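Local coordinates for protein LYND (Lyngbya aestuarii, PDB 4V1T) that probably acts as an ATP-dependent YcaO-type cyclodehydratase that forms azoline heterocycles in precursor peptides, and binds ADP, magnesium and zinc, at residues 536-541 against 728-733. Sequence-based numbering, arbitrary orientation.
Sequences NTLEEA and NVVKVT
Strand 728-733 carries the start of helix 538-561 on one face, within the YcaO domain. N728, A541 and V730 bury the most surface. N728 directs its side chain at the turn entering the helix, with CG beside its own backbone N (chi1 -65°). Its CB lies 3.8 Å from T537 O, and its amide group packs on the backbone at T537 and L538. The L538 side chain crosses that of N728 at about a right angle. A541, one turn on, faces the strand: its CB meets V730 CG2 at 3.7 Å. That methyl also lies 3.6 Å from A541 O. The other methyl of V730, CG1, touches L538 CD2 at 3.7 Å, so V730 reaches both helix residues. T537 is the N-cap; its OG1 accepts from E540 N at 3.0 Å. E540 OE2 takes two bonds from N536: backbone N above the carboxylate plane, and ND2 on the syn lone pair at 2.9 Å. With T351 bonded to OD1, this is consistent with orienting the N536 amide toward ADP N1, its weak hydrogen-bond partner. The helix start is thus seated on the strand by the N728 amide packed on the turn and by V730's apolar contacts.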
loop_
_atom_site.group_PDB
_atom_site.type_symbol
_atom_site.label_atom_id
_atom_site.label_comp_id
_atom_site.label_asym_id
_atom_site.label_seq_id
_atom_site.Cartn_x
_atom_site.Cartn_y
_atom_site.Cartn_z
ATOM N N ASN B 536 4.349 4.002 -20.611
ATOM C CA ASN B 536 2.999 3.487 -20.706
ATOM C C ASN B 536 2.612 3.208 -22.149
ATOM O O ASN B 536 1.695 2.432 -22.412
ATOM C CB ASN B 536 2.018 4.465 -20.059
ATOM C CG ASN B 536 2.280 4.645 -18.575
ATOM O OD1 ASN B 536 1.807 3.865 -17.751
ATOM N ND2 ASN B 536 3.045 5.676 -18.228
ATOM N N THR B 537 3.317 3.851 -23.076
ATOM C CA THR B 537 3.142 3.612 -24.497
ATOM C C THR B 537 4.515 3.498 -25.151
ATOM O O THR B 537 5.516 3.872 -24.554
ATOM C CB THR B 537 2.362 4.748 -25.175
ATOM O OG1 THR B 537 3.215 5.889 -25.315
ATOM C CG2 THR B 537 1.130 5.140 -24.364
ATOM N N LEU B 538 4.551 2.997 -26.380
ATOM C CA LEU B 538 5.794 2.897 -27.133
ATOM C C LEU B 538 6.409 4.264 -27.346
ATOM O O LEU B 538 7.603 4.446 -27.165
ATOM C CB LEU B 538 5.563 2.234 -28.500
ATOM C CG LEU B 538 5.609 0.711 -28.578
ATOM C CD1 LEU B 538 5.266 0.269 -29.994
ATOM C CD2 LEU B 538 6.969 0.169 -28.151
ATOM N N GLU B 539 5.584 5.226 -27.747
ATOM C CA GLU B 539 6.099 6.549 -28.107
ATOM C C GLU B 539 6.592 7.286 -26.869
ATOM O O GLU B 539 7.466 8.143 -26.955
ATOM C CB GLU B 539 5.056 7.377 -28.872
ATOM C CG GLU B 539 3.601 7.067 -28.570
ATOM C CD GLU B 539 3.074 5.849 -29.312
ATOM O OE1 GLU B 539 3.256 5.774 -30.537
ATOM O OE2 GLU B 539 2.483 4.963 -28.656
ATOM N N GLU B 540 6.030 6.941 -25.717
ATOM C CA GLU B 540 6.468 7.500 -24.443
ATOM C C GLU B 540 7.854 6.983 -24.109
ATOM O O GLU B 540 8.736 7.732 -23.683
ATOM C CB GLU B 540 5.487 7.109 -23.338
ATOM C CG GLU B 540 5.367 8.103 -22.200
ATOM C CD GLU B 540 4.317 7.677 -21.181
ATOM O OE1 GLU B 540 3.114 7.921 -21.426
ATOM O OE2 GLU B 540 4.694 7.071 -20.151
ATOM N N ALA B 541 8.042 5.688 -24.303
ATOM C CA ALA B 541 9.314 5.050 -24.020
ATOM C C ALA B 541 10.403 5.509 -24.995
ATOM O O ALA B 541 11.554 5.711 -24.599
ATOM C CB ALA B 541 9.156 3.539 -24.067
ATOM N N ASN B 728 5.577 -1.054 -21.831
ATOM C CA ASN B 728 6.423 -0.916 -23.003
ATOM C C ASN B 728 7.855 -0.605 -22.624
ATOM O O ASN B 728 8.107 0.259 -21.793
ATOM C CB ASN B 728 5.884 0.170 -23.926
ATOM C CG ASN B 728 4.525 -0.183 -24.503
ATOM O OD1 ASN B 728 3.524 0.449 -24.187
ATOM N ND2 ASN B 728 4.492 -1.194 -25.359
ATOM N N VAL B 729 8.788 -1.328 -23.231
ATOM C CA VAL B 729 10.207 -1.082 -23.052
ATOM C C VAL B 729 10.892 -1.081 -24.411
ATOM O O VAL B 729 10.662 -1.977 -25.229
ATOM C CB VAL B 729 10.861 -2.136 -22.142
ATOM C CG1 VAL B 729 12.345 -1.825 -21.934
ATOM C CG2 VAL B 729 10.146 -2.193 -20.803
ATOM N N VAL B 730 11.742 -0.081 -24.640
ATOM C CA VAL B 730 12.492 0.021 -25.895
ATOM C C VAL B 730 13.954 0.346 -25.653
ATOM O O VAL B 730 14.332 0.795 -24.574
ATOM C CB VAL B 730 11.936 1.117 -26.809
ATOM C CG1 VAL B 730 10.487 0.834 -27.187
ATOM C CG2 VAL B 730 12.059 2.473 -26.131
ATOM N N LYS B 731 14.768 0.117 -26.674
ATOM C CA LYS B 731 16.105 0.682 -26.716
ATOM C C LYS B 731 16.189 1.540 -27.960
ATOM O O LYS B 731 15.999 1.046 -29.068
ATOM C CB LYS B 731 17.188 -0.400 -26.727
ATOM C CG LYS B 731 18.604 0.155 -26.865
ATOM C CD LYS B 731 19.666 -0.921 -26.683
ATOM C CE LYS B 731 21.070 -0.321 -26.584
ATOM N NZ LYS B 731 21.313 0.326 -25.258
ATOM N N VAL B 732 16.437 2.833 -27.758
ATOM C CA VAL B 732 16.645 3.765 -28.852
ATOM C C VAL B 732 18.140 3.910 -29.121
ATOM O O VAL B 732 18.917 4.122 -28.191
ATOM C CB VAL B 732 16.058 5.138 -28.531
ATOM C CG1 VAL B 732 16.143 6.041 -29.740
ATOM C CG2 VAL B 732 14.611 4.995 -28.057
ATOM N N THR B 733 18.519 3.806 -30.394
ATOM C CA THR B 733 19.909 3.907 -30.803
ATOM C C THR B 733 20.074 4.933 -31.905
ATOM O O THR B 733 19.425 4.835 -32.940
ATOM C CB THR B 733 20.445 2.551 -31.299
ATOM O OG1 THR B 733 20.484 1.642 -30.195
ATOM C CG2 THR B 733 21.866 2.689 -31.877
#